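Local structure of AgaA (Rhizobium radiobacter, 6HLX) at residues S333-T338 against F374-S379; V265-I270 against P281-A286; R34-Y39 against F62-R67. The protein binds the opine agropinic acid as the substrate-binding protein of an ABC transporter, probably delivering it from the periplasm for import. All coordinates share one frame; numbering follows the deposited sequence.

Contact 1: S333-T338 against F374-S379; sequences SFQQNT and FTVMGS. With G9Z (agropinic acid), chain E.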
loop_
_atom_site.group_PDB
_atom_site.type_symbol
_atom_site.label_atom_id
_atom_site.label_comp_id
_atom_site.label_asym_id
_atom_site.label_seq_id
_atom_site.Cartn_x
_atom_site.Cartn_y
_atom_site.Cartn_z
ATOM N N SER A 333 -12.848 -9.184 7.934
ATOM C CA SER A 333 -14.306 -9.045 8.006
ATOM C C SER A 333 -14.802 -7.796 7.294
ATOM O O SER A 333 -15.849 -7.855 6.632
ATOM C CB SER A 333 -14.793 -9.052 9.445
ATOM O OG SER A 333 -14.590 -10.350 9.975
ATOM N N PHE A 334 -14.055 -6.674 7.387
ATOM C CA PHE A 334 -14.556 -5.464 6.687
ATOM C C PHE A 334 -14.615 -5.647 5.168
ATOM O O PHE A 334 -15.470 -5.055 4.528
ATOM C CB PHE A 334 -13.775 -4.208 7.087
ATOM C CG PHE A 334 -12.338 -4.163 6.612
ATOM C CD1 PHE A 334 -12.023 -3.684 5.343
ATOM C CD2 PHE A 334 -11.297 -4.600 7.436
ATOM C CE1 PHE A 334 -10.694 -3.662 4.897
ATOM C CE2 PHE A 334 -9.967 -4.557 6.993
ATOM C CZ PHE A 334 -9.676 -4.081 5.733
ATOM N N GLN A 335 -13.702 -6.446 4.589
ATOM C CA GLN A 335 -13.695 -6.693 3.138
ATOM C C GLN A 335 -14.906 -7.558 2.765
ATOM O O GLN A 335 -15.662 -7.238 1.826
ATOM C CB GLN A 335 -12.398 -7.406 2.743
ATOM C CG GLN A 335 -11.154 -6.521 2.770
ATOM C CD GLN A 335 -10.616 -6.270 1.382
ATOM O OE1 GLN A 335 -11.005 -6.901 0.397
ATOM N NE2 GLN A 335 -9.690 -5.338 1.289
ATOM N N GLN A 336 -15.120 -8.650 3.542
ATOM C CA GLN A 336 -16.287 -9.506 3.294
ATOM C C GLN A 336 -17.594 -8.714 3.432
ATOM O O GLN A 336 -18.462 -8.812 2.564
ATOM C CB GLN A 336 -16.298 -10.693 4.260
ATOM C CG GLN A 336 -17.627 -11.464 4.190
ATOM C CD GLN A 336 -17.532 -12.759 4.927
ATOM O OE1 GLN A 336 -16.660 -13.562 4.660
ATOM N NE2 GLN A 336 -18.433 -12.985 5.859
ATOM N N ASN A 337 -17.739 -7.928 4.512
ATOM C CA ASN A 337 -18.985 -7.177 4.742
ATOM C C ASN A 337 -19.173 -6.049 3.741
ATOM O O ASN A 337 -20.319 -5.779 3.337
ATOM C CB ASN A 337 -19.079 -6.707 6.192
ATOM C CG ASN A 337 -19.330 -7.866 7.122
ATOM O OD1 ASN A 337 -20.095 -8.789 6.813
ATOM N ND2 ASN A 337 -18.686 -7.852 8.266
ATOM N N THR A 338 -18.055 -5.436 3.270
ATOM C CA THR A 338 -18.174 -4.415 2.211
ATOM C C THR A 338 -18.704 -5.119 0.960
ATOM O O THR A 338 -19.596 -4.592 0.284
ATOM C CB THR A 338 -16.816 -3.726 1.949
ATOM O OG1 THR A 338 -16.470 -2.939 3.103
ATOM C CG2 THR A 338 -16.840 -2.825 0.674
ATOM N N PHE A 374 -14.391 -7.472 -11.049
ATOM C CA PHE A 374 -14.126 -6.302 -10.199
ATOM C C PHE A 374 -13.763 -6.748 -8.815
ATOM O O PHE A 374 -14.000 -7.904 -8.465
ATOM C CB PHE A 374 -15.223 -5.215 -10.223
ATOM C CG PHE A 374 -16.587 -5.445 -9.609
ATOM C CD1 PHE A 374 -17.213 -6.693 -9.697
ATOM C CD2 PHE A 374 -17.323 -4.372 -9.098
ATOM C CE1 PHE A 374 -18.525 -6.870 -9.237
ATOM C CE2 PHE A 374 -18.635 -4.550 -8.638
ATOM C CZ PHE A 374 -19.224 -5.799 -8.712
ATOM N N THR A 375 -13.067 -5.883 -8.061
ATOM C CA THR A 375 -12.583 -6.269 -6.724
ATOM C C THR A 375 -12.749 -5.152 -5.733
ATOM O O THR A 375 -12.670 -3.979 -6.115
ATOM C CB THR A 375 -11.116 -6.780 -6.770
ATOM O OG1 THR A 375 -10.718 -7.280 -5.477
ATOM C CG2 THR A 375 -10.090 -5.688 -7.194
ATOM N N VAL A 376 -13.060 -5.523 -4.481
ATOM C CA VAL A 376 -13.115 -4.562 -3.376
ATOM C C VAL A 376 -11.678 -4.011 -3.216
ATOM O O VAL A 376 -10.701 -4.770 -3.132
ATOM C CB VAL A 376 -13.628 -5.216 -2.074
ATOM C CG1 VAL A 376 -13.432 -4.297 -0.867
ATOM C CG2 VAL A 376 -15.104 -5.605 -2.226
ATOM N N MET A 377 -11.569 -2.683 -3.156
ATOM C CA MET A 377 -10.284 -1.998 -3.032
ATOM C C MET A 377 -10.237 -1.381 -1.640
ATOM O O MET A 377 -11.083 -0.558 -1.318
ATOM C CB MET A 377 -10.218 -0.872 -4.119
ATOM C CG MET A 377 -9.037 0.102 -3.952
ATOM S SD MET A 377 -8.955 1.336 -5.278
ATOM C CE MET A 377 -10.502 2.323 -4.970
ATOM N N GLY A 378 -9.265 -1.800 -0.838
ATOM C CA GLY A 378 -8.967 -1.251 0.484
ATOM C C GLY A 378 -7.543 -0.763 0.359
ATOM O O GLY A 378 -6.624 -1.578 0.318
ATOM N N SER A 379 -7.336 0.546 0.132
ATOM C CA SER A 379 -5.982 0.983 -0.215
ATOM C C SER A 379 -5.726 2.442 0.062
ATOM O O SER A 379 -6.496 3.074 0.785
ATOM C CB SER A 379 -5.667 0.643 -1.676
ATOM O OG SER A 379 -4.257 0.567 -1.875
HETATM O OAM G9Z E . -2.883 -6.077 2.766
HETATM C CAB G9Z E . -4.098 -5.878 2.907
HETATM C CAC G9Z E . -4.930 -6.739 3.651
HETATM C CB G9Z E . -6.359 -6.116 3.591
HETATM C CA G9Z E . -6.247 -4.965 2.606
HETATM C C G9Z E . -6.774 -3.756 3.164
HETATM O O G9Z E . -6.026 -3.046 3.890
HETATM N N G9Z E . -4.785 -4.908 2.276
HETATM C CAG G9Z E . -4.147 -3.826 1.433
HETATM C CAH G9Z E . -4.364 -4.112 -0.054
HETATM O OAP G9Z E . -5.771 -4.050 -0.285
HETATM C CAI G9Z E . -3.645 -3.109 -0.961
HETATM O OAQ G9Z E . -2.314 -2.869 -0.437
HETATM C CAJ G9Z E . -3.476 -3.662 -2.416
HETATM O OAR G9Z E . -2.792 -2.687 -3.224
HETATM C CAK G9Z E . -4.767 -4.138 -3.126
HETATM O OAT G9Z E . -4.417 -4.871 -4.317
HETATM C CAL G9Z E . -5.736 -2.986 -3.431
HETATM O OAS G9Z E . -6.971 -3.511 -3.967
HETATM O OXT G9Z E . -7.980 -3.475 2.928
HETATM O O HOH W 1 -8.399 -4.555 -1.358
HETATM O O HOH W 2 -10.536 -7.357 -2.305
#
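Gln335 lies alongside Val376 with its amide reaching the pocket beside Gly378, joining the first turn of helix 333-347 to strand 374-379 at the agropinic acid pocket. The helix links the parallel strands 322-327 and 351-356 in a beta-alpha-beta crossover of one lobe of this periplasmic binding protein. Gln335 NE2 donates to the ligand carboxylate oxygen OXT over 3.0 Å, with an N-H...O angle of 146°. The same OXT meets the ring of Phe334 at its edge and near its plane, with Phe334 CZ 3.3 Å away. At Gly378 the lack of a side chain leaves room for this carboxylate, while Gly378 O accepts from the ligand hydroxyl OAP at 2.7 Å. Gln244, Tyr216, Arg363 and Arg452 are among the further hydrogen-bond partners of the ligand.

Water 1 joins helix, strand and ligand; water 2 joins helix and strand. Water 1 accepts from Gln335 NE2 and Gly378 N and donates to Val376 O and ligand OAP. Water 2 donates to Gln335 OE1 at 2.8 Å and also to Val376 O, so both ends of the amide are gripped and its rotation is fixed.

Behind this layer Val376 packs against the helix. The Gln335 chain bends at CB-CG (chi2 -111°), and the two side chains run side by side in opposing senses, Gln335 OE1 coming to 3.8 Å from Val376 CG1. That methyl also makes an apolar contact with Thr338 CG2, one helical turn further on, at 4.0 Å, and Met241 of strand 240-245 touches both Val376 and Thr338. Thr338 is itself tied back to the turn before it: its OG1 and its N reach Phe334 O from opposite faces of the carbonyl plane, the hydroxyl bond measuring 2.7 Å.

Contact 2: V265-I270 against P281-A286; sequences VDRSAI and PIFGIA. With ZN (zinc ion), chain O.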
loop_
_atom_site.group_PDB
_atom_site.type_symbol
_atom_site.label_atom_id
_atom_site.label_comp_id
_atom_site.label_asym_id
_atom_site.label_seq_id
_atom_site.Cartn_x
_atom_site.Cartn_y
_atom_site.Cartn_z
ATOM N N VAL A 265 -24.552 2.549 -4.880
ATOM C CA VAL A 265 -24.110 2.021 -3.592
ATOM C C VAL A 265 -24.271 3.039 -2.479
ATOM O O VAL A 265 -23.584 4.054 -2.483
ATOM C CB VAL A 265 -22.678 1.431 -3.659
ATOM C CG1 VAL A 265 -22.255 0.861 -2.297
ATOM C CG2 VAL A 265 -22.572 0.354 -4.733
ATOM N N ASP A 266 -25.165 2.754 -1.508
ATOM C CA ASP A 266 -25.330 3.630 -0.369
ATOM C C ASP A 266 -24.081 3.502 0.516
ATOM O O ASP A 266 -23.735 2.404 0.967
ATOM C CB ASP A 266 -26.567 3.296 0.455
ATOM C CG ASP A 266 -26.821 4.413 1.425
ATOM O OD1 ASP A 266 -27.514 5.396 1.037
ATOM O OD2 ASP A 266 -26.286 4.349 2.550
ATOM N N ARG A 267 -23.410 4.623 0.744
ATOM C CA ARG A 267 -22.152 4.611 1.495
ATOM C C ARG A 267 -22.338 4.366 2.987
ATOM O O ARG A 267 -21.466 3.741 3.611
ATOM C CB ARG A 267 -21.355 5.870 1.196
ATOM C CG ARG A 267 -20.827 5.804 -0.228
ATOM C CD ARG A 267 -20.851 7.130 -0.884
ATOM N NE ARG A 267 -20.224 7.090 -2.207
ATOM C CZ ARG A 267 -20.874 6.933 -3.355
ATOM N NH1 ARG A 267 -22.179 6.708 -3.364
ATOM N NH2 ARG A 267 -20.213 6.956 -4.503
ATOM N N SER A 268 -23.491 4.776 3.554
ATOM C CA SER A 268 -23.762 4.487 4.966
ATOM C C SER A 268 -23.973 2.997 5.188
ATOM O O SER A 268 -23.699 2.525 6.276
ATOM C CB SER A 268 -24.974 5.267 5.466
ATOM O OG SER A 268 -24.716 6.657 5.374
ATOM N N ALA A 269 -24.466 2.248 4.167
ATOM C CA ALA A 269 -24.656 0.795 4.301
ATOM C C ALA A 269 -23.299 0.138 4.515
ATOM O O ALA A 269 -23.182 -0.737 5.364
ATOM C CB ALA A 269 -25.337 0.215 3.065
ATOM N N ILE A 270 -22.258 0.602 3.801
ATOM C CA ILE A 270 -20.906 0.054 3.994
ATOM C C ILE A 270 -20.358 0.442 5.379
ATOM O O ILE A 270 -19.916 -0.431 6.123
ATOM C CB ILE A 270 -19.940 0.452 2.846
ATOM C CG1 ILE A 270 -20.405 -0.176 1.503
ATOM C CG2 ILE A 270 -18.492 0.017 3.200
ATOM C CD1 ILE A 270 -19.698 0.368 0.293
ATOM N N PRO A 281 -18.183 9.063 4.350
ATOM C CA PRO A 281 -18.453 8.795 2.928
ATOM C C PRO A 281 -17.611 9.629 1.964
ATOM O O PRO A 281 -17.263 10.769 2.272
ATOM C CB PRO A 281 -19.943 9.157 2.779
ATOM C CG PRO A 281 -20.194 10.176 3.881
ATOM C CD PRO A 281 -19.357 9.664 5.026
ATOM N N ILE A 282 -17.316 9.061 0.785
ATOM C CA ILE A 282 -16.618 9.735 -0.309
ATOM C C ILE A 282 -17.592 9.785 -1.475
ATOM O O ILE A 282 -18.122 8.750 -1.866
ATOM C CB ILE A 282 -15.311 9.025 -0.720
ATOM C CG1 ILE A 282 -14.274 9.054 0.433
ATOM C CG2 ILE A 282 -14.729 9.662 -1.987
ATOM C CD1 ILE A 282 -13.125 8.072 0.231
ATOM N N PHE A 283 -17.807 10.978 -2.031
ATOM C CA PHE A 283 -18.714 11.155 -3.175
ATOM C C PHE A 283 -17.994 11.661 -4.432
ATOM O O PHE A 283 -18.627 12.163 -5.351
ATOM C CB PHE A 283 -19.892 12.084 -2.808
ATOM C CG PHE A 283 -20.831 11.482 -1.796
ATOM C CD1 PHE A 283 -21.813 10.575 -2.187
ATOM C CD2 PHE A 283 -20.760 11.847 -0.458
ATOM C CE1 PHE A 283 -22.697 10.026 -1.249
ATOM C CE2 PHE A 283 -21.648 11.298 0.478
ATOM C CZ PHE A 283 -22.595 10.379 0.077
ATOM N N GLY A 284 -16.679 11.533 -4.458
ATOM C CA GLY A 284 -15.875 11.930 -5.610
ATOM C C GLY A 284 -14.615 11.086 -5.650
ATOM O O GLY A 284 -14.659 9.876 -5.406
ATOM N N ILE A 285 -13.476 11.723 -5.958
ATOM C CA ILE A 285 -12.182 11.037 -5.974
ATOM C C ILE A 285 -11.634 11.091 -4.548
ATOM O O ILE A 285 -11.800 12.096 -3.846
ATOM C CB ILE A 285 -11.188 11.674 -6.998
ATOM C CG1 ILE A 285 -11.827 11.879 -8.408
ATOM C CG2 ILE A 285 -9.895 10.837 -7.101
ATOM C CD1 ILE A 285 -12.326 10.574 -9.111
ATOM N N ALA A 286 -11.013 10.005 -4.102
ATOM C CA ALA A 286 -10.464 9.952 -2.745
ATOM C C ALA A 286 -9.123 10.693 -2.622
ATOM O O ALA A 286 -8.074 10.068 -2.440
ATOM C CB ALA A 286 -10.335 8.517 -2.259
HETATM ZN ZN ZN O . -27.476 6.762 2.357
HETATM O O HOH W 3 -27.913 6.235 4.184
HETATM O O HOH W 4 -17.821 8.306 -4.873
#
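Arg267 lies across Phe283 and against Pro281, and its long side chain makes nearly all of this contact. The tight part is at the middle of that chain. Arg267 CD sits over the face of the Phe283 ring, 3.9 Å from the centroid, in a CH-pi interaction. Farther along, the guanidinium is inclined 32° to the ring plane, and Phe283 CD1 lies 3.7 Å above the guanidinium plane, offset toward its rim. At the edge of the guanidinium, Arg267 NE donates to Ile282 O over 2.7 Å, a weak bond because the N-H...O angle is only 129°. Water 4 reinforces it, accepting from Arg267 NH2 at 2.8 Å and donating to the same carbonyl. With the chain bent about CB-CG (chi2 143°), NE comes beside Ile282 O, and NH1 donates to Ala262 O in helix 255-264. The arginine thus ties together one helix, the start of the next and the loop that follows strand 280-281, the edge strand of the lobe's mixed sheet.

Helix 267-274 begins here with an N-cap. Asp266 OD2 accepts from Ala269 N at 3.2 Å through its anti lone pair, and more weakly from Ser268 N. Away from the CH-pi contact of Arg267 with Phe283 the packing is looser. Pro281, an exposed residue, meets the arginine through a single carbon pair, Arg267 CB to Pro281 CB at 3.9 Å. Asp266, partly exposed, makes no contact with the loop; its carboxylate both caps the helix through OD2 and binds a zinc ion through OD1 at 1.9 Å. Water 3 also binds the zinc ion and donates to Asp266 OD2 at 3.0 Å.

Contact 3: R34-Y39 against F62-R67; sequences RGLVNY and FTFHLR. With ZN (zinc ion), chain R.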
loop_
_atom_site.group_PDB
_atom_site.type_symbol
_atom_site.label_atom_id
_atom_site.label_comp_id
_atom_site.label_asym_id
_atom_site.label_seq_id
_atom_site.Cartn_x
_atom_site.Cartn_y
_atom_site.Cartn_z
ATOM N N ARG A 34 16.064 -1.724 3.948
ATOM C CA ARG A 34 16.137 -0.283 3.772
ATOM C C ARG A 34 16.365 0.018 2.297
ATOM O O ARG A 34 17.016 -0.767 1.603
ATOM C CB ARG A 34 17.300 0.305 4.613
ATOM C CG ARG A 34 16.996 0.443 6.120
ATOM C CD ARG A 34 15.887 1.460 6.359
ATOM N NE ARG A 34 15.480 1.602 7.764
ATOM C CZ ARG A 34 14.541 0.875 8.365
ATOM N NH1 ARG A 34 13.940 -0.123 7.716
ATOM N NH2 ARG A 34 14.211 1.122 9.624
ATOM N N GLY A 35 15.860 1.170 1.851
ATOM C CA GLY A 35 16.112 1.669 0.499
ATOM C C GLY A 35 17.118 2.798 0.530
ATOM O O GLY A 35 17.728 3.070 1.576
ATOM N N LEU A 36 17.286 3.498 -0.609
ATOM C CA LEU A 36 18.161 4.672 -0.668
ATOM C C LEU A 36 17.606 5.714 0.307
ATOM O O LEU A 36 18.348 6.356 1.044
ATOM C CB LEU A 36 18.170 5.242 -2.090
ATOM C CG LEU A 36 18.902 4.374 -3.110
ATOM C CD1 LEU A 36 18.552 4.791 -4.550
ATOM C CD2 LEU A 36 20.411 4.355 -2.830
ATOM N N VAL A 37 16.271 5.810 0.330
ATOM C CA VAL A 37 15.494 6.686 1.209
ATOM C C VAL A 37 14.287 5.895 1.720
ATOM O O VAL A 37 13.881 4.914 1.090
ATOM C CB VAL A 37 15.016 7.963 0.472
ATOM C CG1 VAL A 37 16.176 8.901 0.144
ATOM C CG2 VAL A 37 14.208 7.620 -0.789
ATOM N N ASN A 38 13.727 6.320 2.843
ATOM C CA ASN A 38 12.472 5.746 3.355
ATOM C C ASN A 38 11.773 6.862 4.081
ATOM O O ASN A 38 12.438 7.809 4.512
ATOM C CB ASN A 38 12.722 4.581 4.292
ATOM C CG ASN A 38 13.158 3.332 3.560
ATOM O OD1 ASN A 38 14.332 2.949 3.600
ATOM N ND2 ASN A 38 12.227 2.677 2.851
ATOM N N TYR A 39 10.436 6.766 4.246
ATOM C CA TYR A 39 9.747 7.804 5.004
ATOM C C TYR A 39 10.067 7.687 6.494
ATOM O O TYR A 39 10.109 6.576 7.032
ATOM C CB TYR A 39 8.236 7.644 4.805
ATOM C CG TYR A 39 7.766 8.106 3.441
ATOM C CD1 TYR A 39 7.713 9.461 3.120
ATOM C CD2 TYR A 39 7.350 7.190 2.480
ATOM C CE1 TYR A 39 7.224 9.891 1.884
ATOM C CE2 TYR A 39 6.876 7.609 1.235
ATOM C CZ TYR A 39 6.805 8.959 0.946
ATOM O OH TYR A 39 6.319 9.349 -0.282
ATOM N N PHE A 62 19.526 12.157 -10.982
ATOM C CA PHE A 62 19.559 11.938 -9.533
ATOM C C PHE A 62 20.903 11.344 -9.148
ATOM O O PHE A 62 21.332 10.366 -9.766
ATOM C CB PHE A 62 18.426 10.956 -9.142
ATOM C CG PHE A 62 17.020 11.454 -9.443
ATOM C CD1 PHE A 62 16.533 11.480 -10.753
ATOM C CD2 PHE A 62 16.184 11.889 -8.420
ATOM C CE1 PHE A 62 15.274 12.018 -11.039
ATOM C CE2 PHE A 62 14.916 12.411 -8.706
ATOM C CZ PHE A 62 14.456 12.442 -10.010
ATOM N N THR A 63 21.568 11.920 -8.150
ATOM C CA THR A 63 22.835 11.346 -7.670
ATOM C C THR A 63 22.633 10.947 -6.237
ATOM O O THR A 63 22.198 11.772 -5.441
ATOM C CB THR A 63 24.018 12.322 -7.794
ATOM O OG1 THR A 63 24.178 12.674 -9.161
ATOM C CG2 THR A 63 25.340 11.706 -7.293
ATOM N N PHE A 64 23.005 9.717 -5.894
ATOM C CA PHE A 64 22.923 9.228 -4.513
ATOM C C PHE A 64 24.309 8.967 -4.005
ATOM O O PHE A 64 25.074 8.233 -4.653
ATOM C CB PHE A 64 22.098 7.937 -4.428
ATOM C CG PHE A 64 20.675 8.171 -4.879
ATOM C CD1 PHE A 64 19.696 8.555 -3.968
ATOM C CD2 PHE A 64 20.323 8.040 -6.220
ATOM C CE1 PHE A 64 18.394 8.836 -4.391
ATOM C CE2 PHE A 64 19.018 8.314 -6.644
ATOM C CZ PHE A 64 18.064 8.708 -5.725
ATOM N N HIS A 65 24.647 9.578 -2.862
ATOM C CA HIS A 65 25.936 9.361 -2.208
ATOM C C HIS A 65 25.694 8.390 -1.081
ATOM O O HIS A 65 24.966 8.701 -0.138
ATOM C CB HIS A 65 26.527 10.684 -1.746
ATOM C CG HIS A 65 26.982 11.509 -2.899
ATOM N ND1 HIS A 65 28.101 11.159 -3.639
ATOM C CD2 HIS A 65 26.449 12.637 -3.424
ATOM C CE1 HIS A 65 28.232 12.103 -4.559
ATOM N NE2 HIS A 65 27.266 13.008 -4.464
ATOM N N LEU A 66 26.200 7.167 -1.227
ATOM C CA LEU A 66 25.901 6.099 -0.281
ATOM C C LEU A 66 26.582 6.242 1.069
ATOM O O LEU A 66 27.761 6.575 1.156
ATOM C CB LEU A 66 26.187 4.701 -0.874
ATOM C CG LEU A 66 25.509 4.350 -2.200
ATOM C CD1 LEU A 66 25.852 2.920 -2.595
ATOM C CD2 LEU A 66 23.970 4.561 -2.138
ATOM N N ARG A 67 25.809 5.955 2.114
ATOM C CA ARG A 67 26.248 5.936 3.504
ATOM C C ARG A 67 27.152 4.709 3.682
ATOM O O ARG A 67 27.014 3.725 2.943
ATOM C CB ARG A 67 24.975 5.753 4.372
ATOM C CG ARG A 67 25.162 5.972 5.848
ATOM C CD ARG A 67 23.845 5.774 6.579
ATOM N NE ARG A 67 22.840 6.797 6.284
ATOM C CZ ARG A 67 22.827 8.020 6.809
ATOM N NH1 ARG A 67 23.788 8.403 7.645
ATOM N NH2 ARG A 67 21.850 8.869 6.508
HETATM ZN ZN ZN R . 27.060 14.696 -5.609
#
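Within the five-stranded antiparallel sheet, Leu36, just before edge strand 37-39, reaches Phe64 and Leu66 of strand 61-66. Strand 45-55 lies between the two strands in the sheet, so the segments meet through side chains. Leu36 CD1 stands over the centre of the Phe64 ring, 3.8 Å from the centroid and 3° off the ring normal. This CH-pi contact is almost symmetrical, with all six ring carbons at similar distances from the methyl. With CG beside the backbone N (chi1 -71°), the leucine stands nearly perpendicular to Phe64 and lays CD1 over its ring. Its other branch packs methyl to methyl, Leu36 CD2 lying 3.6 Å from Leu66 CD2.

Just before Leu36 the chain is held by a nearly straight bond from Gly35 N to Asn38 OD1, 2.9 Å long with an N-H...O angle of 173°. Ile128 and Leu131 of helix 127-131 and Leu118 of strand 115-120 also touch Phe64, which is buried. Next along the strand, His65 points away from Leu36 and binds a zinc ion through NE2, together with Glu54 of strand 45-55. Buried Phe64 against helix 127-131 and zinc-binding, partly exposed His65 on the other side fit an antiparallel sheet with one face covered by a helix.

How the contacts relate
Along the chain the contacts come in the order 3, 2, 1, each closing before the next opens. Contacts 1 and 2 have centres about 13 Å apart and belong to one lobe: strand 374-379 and edge strand 280-281 share a six-stranded mixed sheet, and helices 267-274 and 333-347 touch where Thr338 OG1 lies 3.6 Å from Ile270 CG2. Contact 1 holds residues of the ligand pocket and touches agropinic acid directly, whereas the side chain of Ile282 in contact 2 is about 13 Å from it. Contact 3 lies across the chain's centre, about 35 Å from contact 1 and 39 Å from contact 2 between centres, in a separate antiparallel sheet.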